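Local structure of outer membrane protein OMP121 (Bacteroides thetaiotaomicron, 5FQ8) at residues G106-N110 / R403-D407; N196-W202 / G212-F218; Y293-R298 / S310-A315. The protein forms the TonB-dependent barrel of an outer membrane SusCD nutrient importer and probably carries peptide-like substrates across the outer membrane. Residues are numbered along the deposited sequence.

Interactions 1 and 3 are neighbours in the transmembrane barrel, with centres about 13 Å apart and nearest atoms about 7 Å apart. Interaction 1 seats a loop of the plug on strand 398-417; interaction 3 pairs the two strands of hairpin 289-303/306-320 in the same wall, close to a second copy of the protein. Both meet lipid or detergent: M404 touches bound KR0 and C8E, and the Y293 side chain is about 4 Å from a bound KR0. Interaction 2 lies about 59 Å from interaction 1 and 57 Å from interaction 3, centre to centre, across the chain's centre; its W202 touches the bound peptide.

Interaction 1 (G106-N110 / R403-D407); sequences GVPLN and RMGLD. With C8E ((hydroxyethyloxy)tri(ethyloxy)octane), chain U.
A plug loop, G106-N110, runs along the inner side of a barrel strand, R403-D407, in nearly the same direction (19° between end-to-end vectors), burying 287 Å². The loop is extended without being a regular strand and is entered through a cis peptide bond before G106. V107 lies opposite G405 (CA-CA 5.7 Å) and N110 opposite D407 (CA-CA 6.7 Å). No backbone-to-backbone hydrogen bond joins the segments: the loop packs on the strand instead of extending the sheet. R403 and D407 send their CA-to-CB bonds toward the loop, whereas M404 and L406 point away; the methyl CE of M404 comes within 3.2 Å of O12 of the detergent C8E.

Apolar contacts fill the middle. V107, chi1 t, sets CG1 3.5 Å from G405 CA and CG2 3.5 Å from R403 CD. A side chain on G405 would clash with V107 CG1, so glycine suits this position.

Polar contacts lie at the two ends. D407, chi1 t, accepts a hydrogen bond from N110 N to OD2 at 3.2 Å and 161°; the same OD2 forms a salt bridge with R383, and the methyl L109 CD1 (chi1 t, chi2 p) approaches D407 OD2 to 3.8 Å. R403, t, t, m through chi3, reaches back so that NH1 is 3.0 Å from G106 O, while its NE is bonded to Q389.

This is the plug-to-barrel interface of a TonB-dependent receptor. One hydrogen bond and the packing of V107 join the segments, while barrel residues R383 and Q389 also hold the polar groups of D407 and R403.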
ATOM      1  N   GLY B 106      21.337 -33.686 -10.270  1.00 31.41           N
ATOM      2  CA  GLY B 106      20.304 -33.902  -9.289  1.00 29.81           C
ATOM      3  C   GLY B 106      20.477 -32.830  -8.238  1.00 32.87           C
ATOM      4  O   GLY B 106      21.264 -32.961  -7.298  1.00 32.13           O
ATOM      5  N   VAL B 107      19.760 -31.737  -8.440  1.00 29.03           N
ATOM      6  CA  VAL B 107      19.760 -30.598  -7.545  1.00 32.08           C
ATOM      7  C   VAL B 107      18.335 -30.392  -7.063  1.00 28.16           C
ATOM      8  O   VAL B 107      17.409 -30.484  -7.871  1.00 27.92           O
ATOM      9  CB  VAL B 107      20.270 -29.335  -8.254  1.00 37.19           C
ATOM     10  CG1 VAL B 107      20.114 -28.121  -7.340  1.00 46.84           C
ATOM     11  CG2 VAL B 107      21.694 -29.543  -8.687  1.00 43.91           C
ATOM     12  N   PRO B 108      18.105 -30.137  -5.783  1.00 27.97           N
ATOM     13  CA  PRO B 108      16.741 -29.885  -5.328  1.00 27.46           C
ATOM     14  C   PRO B 108      16.090 -28.772  -6.121  1.00 27.07           C
ATOM     15  O   PRO B 108      16.719 -27.773  -6.462  1.00 27.10           O
ATOM     16  CB  PRO B 108      16.931 -29.498  -3.864  1.00 27.41           C
ATOM     17  CG  PRO B 108      18.166 -30.217  -3.465  1.00 27.96           C
ATOM     18  CD  PRO B 108      19.050 -30.209  -4.660  1.00 28.27           C
ATOM     19  N   LEU B 109      14.819 -28.965  -6.422  1.00 26.74           N
ATOM     20  CA  LEU B 109      14.031 -28.008  -7.181  1.00 26.39           C
ATOM     21  C   LEU B 109      13.078 -27.277  -6.250  1.00 25.95           C
ATOM     22  O   LEU B 109      12.515 -27.875  -5.335  1.00 27.45           O
ATOM     23  CB  LEU B 109      13.241 -28.722  -8.266  1.00 26.37           C
ATOM     24  CG  LEU B 109      12.407 -27.863  -9.198  1.00 26.07           C
ATOM     25  CD1 LEU B 109      13.340 -27.192 -10.148  1.00 26.30           C
ATOM     26  CD2 LEU B 109      11.386 -28.703  -9.938  1.00 26.03           C
ATOM     27  N   ASN B 110      12.896 -25.984  -6.477  1.00 25.71           N
ATOM     28  CA  ASN B 110      11.950 -25.251  -5.655  1.00 25.32           C
ATOM     29  C   ASN B 110      10.537 -25.681  -6.010  1.00 25.05           C
ATOM     30  O   ASN B 110      10.163 -25.706  -7.183  1.00 25.03           O
ATOM     31  CB  ASN B 110      12.118 -23.742  -5.833  1.00 25.17           C
ATOM     32  CG  ASN B 110      11.064 -22.953  -5.092  1.00 24.79           C
ATOM     33  OD1 ASN B 110      10.124 -22.449  -5.691  1.00 30.80           O
ATOM     34  ND2 ASN B 110      11.204 -22.859  -3.777  1.00 24.78           N
ATOM     35  N   ARG B 403      28.839 -30.243  -7.284  1.00 32.35           N
ATOM     36  CA  ARG B 403      27.586 -29.862  -7.911  1.00 31.73           C
ATOM     37  C   ARG B 403      26.982 -28.712  -7.131  1.00 31.19           C
ATOM     38  O   ARG B 403      26.984 -28.724  -5.902  1.00 31.13           O
ATOM     39  CB  ARG B 403      26.630 -31.031  -7.952  1.00 31.56           C
ATOM     40  CG  ARG B 403      25.241 -30.673  -8.372  1.00 30.91           C
ATOM     41  CD  ARG B 403      24.296 -31.771  -7.945  1.00 53.01           C
ATOM     42  NE  ARG B 403      24.831 -33.064  -8.339  1.00 47.10           N
ATOM     43  CZ  ARG B 403      24.636 -34.189  -7.670  1.00 44.00           C
ATOM     44  NH1 ARG B 403      23.920 -34.179  -6.559  1.00 45.18           N
ATOM     45  NH2 ARG B 403      25.173 -35.316  -8.114  1.00 51.71           N
ATOM     46  N   MET B 404      26.480 -27.717  -7.847  1.00 30.83           N
ATOM     47  CA  MET B 404      25.958 -26.499  -7.251  1.00 30.36           C
ATOM     48  C   MET B 404      24.674 -26.133  -7.960  1.00 29.81           C
ATOM     49  O   MET B 404      24.630 -26.117  -9.188  1.00 29.88           O
ATOM     50  CB  MET B 404      26.959 -25.343  -7.355  1.00 30.62           C
ATOM     51  CG  MET B 404      26.366 -23.963  -7.074  1.00 41.49           C
ATOM     52  SD  MET B 404      27.588 -22.658  -6.856  1.00 41.50           S
ATOM     53  CE  MET B 404      26.525 -21.252  -6.668  1.00 44.96           C
ATOM     54  N   GLY B 405      23.631 -25.845  -7.198  1.00 29.85           N
ATOM     55  CA  GLY B 405      22.352 -25.479  -7.762  1.00 28.77           C
ATOM     56  C   GLY B 405      21.943 -24.093  -7.315  1.00 28.40           C
ATOM     57  O   GLY B 405      22.265 -23.664  -6.212  1.00 28.40           O
ATOM     58  N   LEU B 406      21.236 -23.394  -8.196  1.00 28.11           N
ATOM     59  CA  LEU B 406      20.658 -22.095  -7.902  1.00 27.74           C
ATOM     60  C   LEU B 406      19.257 -22.060  -8.472  1.00 27.29           C
ATOM     61  O   LEU B 406      19.050 -22.471  -9.611  1.00 27.36           O
ATOM     62  CB  LEU B 406      21.482 -20.960  -8.501  1.00 27.98           C
ATOM     63  CG  LEU B 406      20.948 -19.552  -8.271  1.00 27.67           C
ATOM     64  CD1 LEU B 406      21.591 -19.020  -7.048  1.00 27.77           C
ATOM     65  CD2 LEU B 406      21.240 -18.659  -9.427  1.00 27.83           C
ATOM     66  N   ASP B 407      18.303 -21.582  -7.683  1.00 26.86           N
ATOM     67  CA  ASP B 407      16.920 -21.436  -8.118  1.00 26.44           C
ATOM     68  C   ASP B 407      16.381 -20.144  -7.523  1.00 28.49           C
ATOM     69  O   ASP B 407      16.359 -19.987  -6.300  1.00 26.02           O
ATOM     70  CB  ASP B 407      16.090 -22.649  -7.683  1.00 26.26           C
ATOM     71  CG  ASP B 407      14.776 -22.771  -8.421  1.00 25.95           C
ATOM     72  OD1 ASP B 407      14.245 -21.777  -8.924  1.00 25.75           O
ATOM     73  OD2 ASP B 407      14.251 -23.890  -8.481  1.00 26.94           O
TER
HETATM   74  C8  C8E U1989      25.682 -16.145  -4.348  1.00 23.59           C
HETATM   75  O9  C8E U1989      25.151 -16.633  -5.558  1.00 29.61           O
HETATM   76  C10 C8E U1989      26.129 -17.387  -6.230  1.00 36.02           C
HETATM   77  C11 C8E U1989      26.008 -17.264  -7.746  1.00 39.41           C
HETATM   78  O12 C8E U1989      26.458 -18.485  -8.290  1.00 41.85           O
HETATM   79  C13 C8E U1989      26.423 -18.557  -9.694  1.00 39.24           C
HETATM   80  C14 C8E U1989      26.601 -20.018 -10.099  1.00 38.91           C
HETATM   81  O15 C8E U1989      25.448 -20.768  -9.782  1.00 38.97           O
HETATM   82  C16 C8E U1989      25.432 -22.007 -10.448  1.00 42.55           C

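Interaction 2 (N196-W202 / G212-F218); sequences NEFGMGW and GSWGPRF
Two irregular loop segments between barrel strands 177-188 and 252-264, N196-W202 and G212-F218, fold against each other and bury 718 Å², far from the barrel contacts. F198 faces R217 (CA-CA 4.4 Å) in a single backbone bridge, and G201 CA lies 3.8 Å from G215 CA. F218 N donates to E197 O (3.0 Å); weak bonds follow from G199 N to P216 O (3.3 Å), G215 N to G199 O (2.8 Å) and W214 N to G201 O (3.0 Å). CB atoms on G199, G201 or G215 would clash, so glycines permit the close approach.

E197, chi1 and chi2 t, extends to R217 (chi1 t); OE2 and NH1 form a salt bridge at 3.1 Å. F198 (chi1 m, chi2 -87°) has R217 NH1 at its ring edge, 3.3 Å from CE1. F218 (m, -65°) folds its ring back, placing G199 N over one face. W214 (m, 100°) turns its edge onto the face of W202 (chi1 -148°, chi2 -101°), a T-shaped pair with centroids 4.9 Å apart.

E197 is a calcium ligand in a known structure of this protein, though that calcium is not bound to this chain here; a bound calcium lies about 4 Å from its side chain. W214 NE1 bonds to F839 O at the end of helix 832-839, its indole packs on helix 880-889, and W202, in short strand 201-202, touches the bound peptide's backbone.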
ATOM      1  N   ASN B 196     -35.704 -29.220 -10.690  1.00 28.69           N
ATOM      2  CA  ASN B 196     -36.368 -28.371 -11.674  1.00 28.91           C
ATOM      3  C   ASN B 196     -37.870 -28.329 -11.432  1.00 29.43           C
ATOM      4  O   ASN B 196     -38.650 -28.171 -12.367  1.00 29.83           O
ATOM      5  CB  ASN B 196     -36.082 -28.816 -13.115  1.00 29.08           C
ATOM      6  CG  ASN B 196     -34.628 -28.597 -13.528  1.00 28.60           C
ATOM      7  OD1 ASN B 196     -34.191 -27.468 -13.737  1.00 28.32           O
ATOM      8  ND2 ASN B 196     -33.893 -29.681 -13.693  1.00 28.56           N
ATOM      9  N   GLU B 197     -38.285 -28.473 -10.180  1.00 29.47           N
ATOM     10  CA  GLU B 197     -39.696 -28.511  -9.843  1.00 29.99           C
ATOM     11  C   GLU B 197     -40.238 -27.160  -9.401  1.00 29.97           C
ATOM     12  O   GLU B 197     -41.368 -26.810  -9.752  1.00 30.43           O
ATOM     13  CB  GLU B 197     -39.927 -29.549  -8.745  1.00 30.15           C
ATOM     14  CG  GLU B 197     -41.324 -30.126  -8.699  1.00 43.27           C
ATOM     15  CD  GLU B 197     -41.493 -31.170  -7.617  1.00 41.12           C
ATOM     16  OE1 GLU B 197     -40.476 -31.686  -7.115  1.00 45.63           O
ATOM     17  OE2 GLU B 197     -42.651 -31.473  -7.272  1.00 37.50           O
ATOM     18  N   PHE B 198     -39.448 -26.379  -8.666  1.00 31.60           N
ATOM     19  CA  PHE B 198     -39.889 -25.108  -8.107  1.00 33.07           C
ATOM     20  C   PHE B 198     -38.941 -23.991  -8.526  1.00 35.10           C
ATOM     21  O   PHE B 198     -37.746 -24.205  -8.719  1.00 32.33           O
ATOM     22  CB  PHE B 198     -39.974 -25.179  -6.581  1.00 29.38           C
ATOM     23  CG  PHE B 198     -40.553 -26.461  -6.057  1.00 29.75           C
ATOM     24  CD1 PHE B 198     -41.918 -26.606  -5.901  1.00 30.34           C
ATOM     25  CD2 PHE B 198     -39.730 -27.515  -5.714  1.00 29.55           C
ATOM     26  CE1 PHE B 198     -42.441 -27.769  -5.422  1.00 30.71           C
ATOM     27  CE2 PHE B 198     -40.250 -28.685  -5.227  1.00 29.92           C
ATOM     28  CZ  PHE B 198     -41.608 -28.811  -5.082  1.00 30.50           C
ATOM     29  N   GLY B 199     -39.476 -22.776  -8.636  1.00 39.81           N
ATOM     30  CA  GLY B 199     -38.725 -21.655  -9.128  1.00 41.14           C
ATOM     31  C   GLY B 199     -38.457 -20.591  -8.083  1.00 41.26           C
ATOM     32  O   GLY B 199     -38.481 -20.840  -6.868  1.00 40.03           O
ATOM     33  N   MET B 200     -38.189 -19.384  -8.571  1.00 37.87           N
ATOM     34  CA  MET B 200     -37.760 -18.282  -7.727  1.00 33.64           C
ATOM     35  C   MET B 200     -38.760 -18.007  -6.626  1.00 28.41           C
ATOM     36  O   MET B 200     -39.943 -17.798  -6.885  1.00 28.91           O
ATOM     37  CB  MET B 200     -37.584 -17.029  -8.579  1.00 31.63           C
ATOM     38  CG  MET B 200     -37.308 -15.750  -7.813  1.00 27.94           C
ATOM     39  SD  MET B 200     -37.093 -14.401  -8.940  1.00 28.00           S
ATOM     40  CE  MET B 200     -38.474 -14.663 -10.014  1.00 28.65           C
ATOM     41  N   GLY B 201     -38.275 -17.984  -5.400  1.00 28.15           N
ATOM     42  CA  GLY B 201     -39.095 -17.559  -4.291  1.00 28.41           C
ATOM     43  C   GLY B 201     -38.461 -17.950  -2.977  1.00 28.13           C
ATOM     44  O   GLY B 201     -37.405 -18.569  -2.928  1.00 29.91           O
ATOM     45  N   TRP B 202     -39.138 -17.558  -1.908  1.00 28.38           N
ATOM     46  CA  TRP B 202     -38.741 -17.948  -0.573  1.00 28.24           C
ATOM     47  C   TRP B 202     -39.990 -18.383   0.181  1.00 28.76           C
ATOM     48  O   TRP B 202     -41.111 -18.105  -0.236  1.00 29.21           O
ATOM     49  CB  TRP B 202     -38.018 -16.804   0.128  1.00 31.84           C
ATOM     50  CG  TRP B 202     -36.983 -17.245   1.071  1.00 32.01           C
ATOM     51  CD1 TRP B 202     -37.087 -17.312   2.409  1.00 31.00           C
ATOM     52  CD2 TRP B 202     -35.673 -17.699   0.748  1.00 32.23           C
ATOM     53  NE1 TRP B 202     -35.923 -17.767   2.954  1.00 27.31           N
ATOM     54  CE2 TRP B 202     -35.035 -18.016   1.951  1.00 26.95           C
ATOM     55  CE3 TRP B 202     -34.975 -17.868  -0.443  1.00 35.89           C
ATOM     56  CZ2 TRP B 202     -33.737 -18.490   2.004  1.00 26.53           C
ATOM     57  CZ3 TRP B 202     -33.687 -18.334  -0.385  1.00 34.27           C
ATOM     58  CH2 TRP B 202     -33.083 -18.644   0.828  1.00 26.85           C
ATOM     59  N   GLY B 212     -32.685 -17.732  -5.199  1.00 26.16           N
ATOM     60  CA  GLY B 212     -32.932 -19.101  -4.804  1.00 26.26           C
ATOM     61  C   GLY B 212     -34.251 -19.567  -5.366  1.00 26.74           C
ATOM     62  O   GLY B 212     -34.945 -18.835  -6.072  1.00 26.99           O
ATOM     63  N   SER B 213     -34.590 -20.807  -5.048  1.00 26.91           N
ATOM     64  CA  SER B 213     -35.673 -21.492  -5.737  1.00 27.36           C
ATOM     65  C   SER B 213     -36.593 -22.173  -4.757  1.00 27.70           C
ATOM     66  O   SER B 213     -36.928 -23.345  -4.901  1.00 31.96           O
ATOM     67  CB  SER B 213     -35.162 -22.532  -6.726  1.00 27.32           C
ATOM     68  OG  SER B 213     -34.224 -21.999  -7.631  1.00 27.02           O
ATOM     69  N   TRP B 214     -37.019 -21.452  -3.731  1.00 50.51           N
ATOM     70  CA  TRP B 214     -38.074 -21.959  -2.860  1.00 39.72           C
ATOM     71  C   TRP B 214     -39.409 -21.310  -3.191  1.00 28.84           C
ATOM     72  O   TRP B 214     -40.087 -20.811  -2.318  1.00 28.90           O
ATOM     73  CB  TRP B 214     -37.721 -21.728  -1.400  1.00 28.03           C
ATOM     74  CG  TRP B 214     -36.443 -22.341  -0.923  1.00 29.25           C
ATOM     75  CD1 TRP B 214     -35.252 -21.716  -0.769  1.00 29.77           C
ATOM     76  CD2 TRP B 214     -36.250 -23.679  -0.470  1.00 31.60           C
ATOM     77  NE1 TRP B 214     -34.325 -22.580  -0.270  1.00 28.87           N
ATOM     78  CE2 TRP B 214     -34.914 -23.796  -0.075  1.00 27.92           C
ATOM     79  CE3 TRP B 214     -37.078 -24.797  -0.371  1.00 38.62           C
ATOM     80  CZ2 TRP B 214     -34.381 -24.985   0.403  1.00 30.49           C
ATOM     81  CZ3 TRP B 214     -36.551 -25.977   0.109  1.00 31.18           C
ATOM     82  CH2 TRP B 214     -35.220 -26.063   0.491  1.00 27.64           C
ATOM     83  N   GLY B 215     -39.796 -21.291  -4.459  1.00 28.85           N
ATOM     84  CA  GLY B 215     -41.057 -20.709  -4.843  1.00 29.36           C
ATOM     85  C   GLY B 215     -42.093 -21.782  -5.086  1.00 29.88           C
ATOM     86  O   GLY B 215     -41.978 -22.908  -4.591  1.00 29.90           O
ATOM     87  N   PRO B 216     -43.131 -21.452  -5.840  1.00 30.35           N
ATOM     88  CA  PRO B 216     -44.155 -22.440  -6.165  1.00 30.91           C
ATOM     89  C   PRO B 216     -43.696 -23.437  -7.218  1.00 30.85           C
ATOM     90  O   PRO B 216     -42.686 -23.277  -7.901  1.00 30.44           O
ATOM     91  CB  PRO B 216     -45.318 -21.586  -6.676  1.00 31.42           C
ATOM     92  CG  PRO B 216     -44.757 -20.321  -7.025  1.00 31.11           C
ATOM     93  CD  PRO B 216     -43.571 -20.092  -6.155  1.00 30.49           C
ATOM     94  N   ARG B 217     -44.477 -24.507  -7.323  1.00 31.69           N
ATOM     95  CA  ARG B 217     -44.251 -25.498  -8.362  1.00 31.41           C
ATOM     96  C   ARG B 217     -44.526 -24.870  -9.718  1.00 31.59           C
ATOM     97  O   ARG B 217     -45.442 -24.060  -9.868  1.00 31.96           O
ATOM     98  CB  ARG B 217     -45.132 -26.721  -8.124  1.00 31.95           C
ATOM     99  CG  ARG B 217     -44.752 -27.944  -8.954  1.00 32.01           C
ATOM    100  CD  ARG B 217     -44.966 -29.266  -8.211  1.00 32.26           C
ATOM    101  NE  ARG B 217     -46.043 -29.208  -7.225  1.00 33.78           N
ATOM    102  CZ  ARG B 217     -45.916 -29.590  -5.961  1.00 32.62           C
ATOM    103  NH1 ARG B 217     -44.763 -30.066  -5.542  1.00 36.27           N
ATOM    104  NH2 ARG B 217     -46.940 -29.516  -5.124  1.00 33.07           N
ATOM    105  N   PHE B 218     -43.705 -25.225 -10.699  1.00 31.37           N
ATOM    106  CA  PHE B 218     -43.718 -24.525 -11.973  1.00 31.46           C
ATOM    107  C   PHE B 218     -45.069 -24.630 -12.661  1.00 32.20           C
ATOM    108  O   PHE B 218     -45.615 -25.716 -12.826  1.00 33.75           O
ATOM    109  CB  PHE B 218     -42.628 -25.073 -12.871  1.00 31.16           C
ATOM    110  CG  PHE B 218     -41.266 -24.516 -12.577  1.00 30.47           C
ATOM    111  CD1 PHE B 218     -40.996 -23.175 -12.762  1.00 30.26           C
ATOM    112  CD2 PHE B 218     -40.253 -25.337 -12.138  1.00 30.07           C
ATOM    113  CE1 PHE B 218     -39.751 -22.666 -12.496  1.00 29.67           C
ATOM    114  CE2 PHE B 218     -39.007 -24.827 -11.874  1.00 29.48           C
ATOM    115  CZ  PHE B 218     -38.756 -23.487 -12.052  1.00 29.28           C
TER

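Interaction 3 (Y293-R298 / S310-A315); sequences YTFSAR and SSLNYA
This is an antiparallel strand pair in the wall of the transmembrane barrel, the two arms of the hairpin 289-303/306-320. Their axes approach to 4.8 Å with N-to-C directions 173° apart, and both segments keep beta backbone angles. T294/A315, S296/N313 and R298/S311 are non-hydrogen-bonded pairs, with CA-CA distances of 4.5, 4.4 and 4.4 Å. F295/Y314 and A297/L312 are hydrogen-bonded pairs, their CA atoms farther apart.

F295 N to Y314 O and Y314 N to F295 O both measure 3.0 Å, while A297 N to L312 O and L312 N to A297 O are both 3.2 Å. CA-H...O contacts fill the intervals, the shortest from T294 CA to Y314 O at 3.3 Å.

The face bearing T294, S296, R298, S311, N313 and A315 is largely polar. S296 (chi1 t) donates from OG to N313 OD1 at 2.9 Å, and receives R298 NE on the same OG at 3.2 Å. N313 (chi1 m) gives a weak ND2 to S311 OG bond of 3.3 Å, and its ND2 also bonds Y385 O of the neighbouring strand 376-394. R298 (chi1 m, chi2 t) carries its guanidinium on to a salt bridge with D137 of the plug.

The other face holds F295, A297, L312 and Y314. F295 and Y314, both chi1 t, meet F388 and F384 of the second copy of this protein, and L312 packs on its counterpart there.

The chemistry implies a two-sided wall: linked polar groups toward the plug, aromatic and aliphatic side chains outward to the partner barrel, and main-chain hydrogen bonds holding the strands between them.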
ATOM      1  N   TYR B 293       5.794 -20.431 -20.473  1.00 26.38           N
ATOM      2  CA  TYR B 293       6.928 -20.406 -21.394  1.00 28.08           C
ATOM      3  C   TYR B 293       8.143 -20.933 -20.652  1.00 28.34           C
ATOM      4  O   TYR B 293       8.420 -20.498 -19.538  1.00 33.29           O
ATOM      5  CB  TYR B 293       7.247 -19.004 -21.911  1.00 26.37           C
ATOM      6  CG  TYR B 293       6.256 -18.345 -22.839  1.00 26.44           C
ATOM      7  CD1 TYR B 293       5.228 -17.575 -22.341  1.00 35.24           C
ATOM      8  CD2 TYR B 293       6.385 -18.438 -24.212  1.00 26.88           C
ATOM      9  CE1 TYR B 293       4.333 -16.950 -23.170  1.00 43.96           C
ATOM     10  CE2 TYR B 293       5.492 -17.814 -25.051  1.00 35.41           C
ATOM     11  CZ  TYR B 293       4.466 -17.071 -24.522  1.00 51.12           C
ATOM     12  OH  TYR B 293       3.558 -16.439 -25.333  1.00 73.55           O
ATOM     13  N   THR B 294       8.871 -21.852 -21.259  1.00 32.61           N
ATOM     14  CA  THR B 294      10.139 -22.300 -20.707  1.00 35.46           C
ATOM     15  C   THR B 294      11.210 -22.268 -21.780  1.00 29.03           C
ATOM     16  O   THR B 294      10.914 -22.293 -22.970  1.00 27.62           O
ATOM     17  CB  THR B 294      10.054 -23.716 -20.152  1.00 36.89           C
ATOM     18  OG1 THR B 294       9.865 -24.648 -21.232  1.00 36.30           O
ATOM     19  CG2 THR B 294       8.906 -23.816 -19.190  1.00 49.18           C
ATOM     20  N   PHE B 295      12.461 -22.199 -21.336  1.00 27.54           N
ATOM     21  CA  PHE B 295      13.619 -22.336 -22.197  1.00 28.09           C
ATOM     22  C   PHE B 295      14.683 -23.074 -21.414  1.00 28.23           C
ATOM     23  O   PHE B 295      14.867 -22.802 -20.236  1.00 27.96           O
ATOM     24  CB  PHE B 295      14.147 -20.985 -22.666  1.00 28.48           C
ATOM     25  CG  PHE B 295      15.287 -21.093 -23.632  1.00 36.01           C
ATOM     26  CD1 PHE B 295      15.044 -21.260 -24.982  1.00 29.24           C
ATOM     27  CD2 PHE B 295      16.600 -21.056 -23.189  1.00 35.98           C
ATOM     28  CE1 PHE B 295      16.071 -21.378 -25.864  1.00 29.84           C
ATOM     29  CE2 PHE B 295      17.631 -21.172 -24.069  1.00 30.41           C
ATOM     30  CZ  PHE B 295      17.369 -21.332 -25.412  1.00 30.09           C
ATOM     31  N   SER B 296      15.361 -24.022 -22.053  1.00 28.69           N
ATOM     32  CA  SER B 296      16.386 -24.812 -21.383  1.00 28.91           C
ATOM     33  C   SER B 296      17.578 -25.028 -22.300  1.00 29.55           C
ATOM     34  O   SER B 296      17.450 -25.022 -23.521  1.00 29.86           O
ATOM     35  CB  SER B 296      15.846 -26.160 -20.930  1.00 28.79           C
ATOM     36  OG  SER B 296      16.881 -26.945 -20.372  1.00 29.08           O
ATOM     37  N   ALA B 297      18.740 -25.208 -21.693  1.00 29.79           N
ATOM     38  CA  ALA B 297      19.967 -25.452 -22.428  1.00 30.44           C
ATOM     39  C   ALA B 297      20.852 -26.286 -21.528  1.00 30.62           C
ATOM     40  O   ALA B 297      21.182 -25.854 -20.429  1.00 30.40           O
ATOM     41  CB  ALA B 297      20.653 -24.153 -22.817  1.00 30.65           C
ATOM     42  N   ARG B 298      21.202 -27.479 -21.971  1.00 31.04           N
ATOM     43  CA  ARG B 298      21.932 -28.422 -21.150  1.00 31.25           C
ATOM     44  C   ARG B 298      23.080 -28.982 -21.959  1.00 32.00           C
ATOM     45  O   ARG B 298      22.891 -29.405 -23.101  1.00 32.31           O
ATOM     46  CB  ARG B 298      21.021 -29.544 -20.666  1.00 30.99           C
ATOM     47  CG  ARG B 298      20.040 -29.106 -19.643  1.00 30.31           C
ATOM     48  CD  ARG B 298      19.038 -30.155 -19.338  1.00 30.08           C
ATOM     49  NE  ARG B 298      17.819 -29.955 -20.102  1.00 29.81           N
ATOM     50  CZ  ARG B 298      17.228 -30.907 -20.798  1.00 29.98           C
ATOM     51  NH1 ARG B 298      17.755 -32.114 -20.826  1.00 30.40           N
ATOM     52  NH2 ARG B 298      16.118 -30.652 -21.463  1.00 29.75           N
ATOM     53  N   SER B 310      26.536 -28.534 -17.417  1.00 36.51           N
ATOM     54  CA  SER B 310      25.798 -27.397 -16.905  1.00 31.68           C
ATOM     55  C   SER B 310      24.407 -27.359 -17.506  1.00 31.21           C
ATOM     56  O   SER B 310      24.228 -27.637 -18.689  1.00 31.44           O
ATOM     57  CB  SER B 310      26.523 -26.100 -17.207  1.00 31.85           C
ATOM     58  OG  SER B 310      25.625 -25.031 -17.036  1.00 35.25           O
ATOM     59  N   SER B 311      23.438 -26.993 -16.680  1.00 30.60           N
ATOM     60  CA  SER B 311      22.038 -26.900 -17.066  1.00 30.12           C
ATOM     61  C   SER B 311      21.517 -25.556 -16.599  1.00 29.64           C
ATOM     62  O   SER B 311      21.765 -25.178 -15.456  1.00 29.47           O
ATOM     63  CB  SER B 311      21.233 -28.044 -16.434  1.00 29.88           C
ATOM     64  OG  SER B 311      19.846 -27.914 -16.668  1.00 29.40           O
ATOM     65  N   LEU B 312      20.819 -24.829 -17.469  1.00 29.47           N
ATOM     66  CA  LEU B 312      20.245 -23.531 -17.115  1.00 29.04           C
ATOM     67  C   LEU B 312      18.864 -23.386 -17.731  1.00 28.88           C
ATOM     68  O   LEU B 312      18.702 -23.546 -18.940  1.00 29.12           O
ATOM     69  CB  LEU B 312      21.132 -22.373 -17.573  1.00 29.34           C
ATOM     70  CG  LEU B 312      22.585 -22.350 -17.124  1.00 29.79           C
ATOM     71  CD1 LEU B 312      23.294 -21.242 -17.807  1.00 30.12           C
ATOM     72  CD2 LEU B 312      22.674 -22.165 -15.653  1.00 29.52           C
ATOM     73  N   ASN B 313      17.884 -23.037 -16.913  1.00 28.14           N
ATOM     74  CA  ASN B 313      16.488 -23.039 -17.312  1.00 27.79           C
ATOM     75  C   ASN B 313      15.821 -21.749 -16.872  1.00 27.38           C
ATOM     76  O   ASN B 313      16.080 -21.265 -15.775  1.00 27.85           O
ATOM     77  CB  ASN B 313      15.755 -24.227 -16.696  1.00 27.56           C
ATOM     78  CG  ASN B 313      16.552 -25.505 -16.772  1.00 27.98           C
ATOM     79  OD1 ASN B 313      16.310 -26.334 -17.626  1.00 29.34           O
ATOM     80  ND2 ASN B 313      17.506 -25.670 -15.879  1.00 28.13           N
ATOM     81  N   TYR B 314      14.957 -21.209 -17.722  1.00 27.64           N
ATOM     82  CA  TYR B 314      14.148 -20.042 -17.415  1.00 26.90           C
ATOM     83  C   TYR B 314      12.694 -20.428 -17.586  1.00 26.57           C
ATOM     84  O   TYR B 314      12.348 -21.157 -18.516  1.00 26.74           O
ATOM     85  CB  TYR B 314      14.512 -18.864 -18.321  1.00 27.14           C
ATOM     86  CG  TYR B 314      13.521 -17.725 -18.400  1.00 26.86           C
ATOM     87  CD1 TYR B 314      13.599 -16.654 -17.539  1.00 26.67           C
ATOM     88  CD2 TYR B 314      12.539 -17.696 -19.373  1.00 26.83           C
ATOM     89  CE1 TYR B 314      12.709 -15.605 -17.620  1.00 27.91           C
ATOM     90  CE2 TYR B 314      11.650 -16.643 -19.463  1.00 26.62           C
ATOM     91  CZ  TYR B 314      11.743 -15.605 -18.585  1.00 28.88           C
ATOM     92  OH  TYR B 314      10.866 -14.563 -18.659  1.00 31.24           O
ATOM     93  N   ALA B 315      11.852 -19.962 -16.671  1.00 26.14           N
ATOM     94  CA  ALA B 315      10.429 -20.262 -16.689  1.00 25.82           C
ATOM     95  C   ALA B 315       9.641 -18.979 -16.514  1.00 25.54           C
ATOM     96  O   ALA B 315       9.964 -18.162 -15.651  1.00 25.42           O
ATOM     97  CB  ALA B 315      10.065 -21.263 -15.602  1.00 25.59           C
TER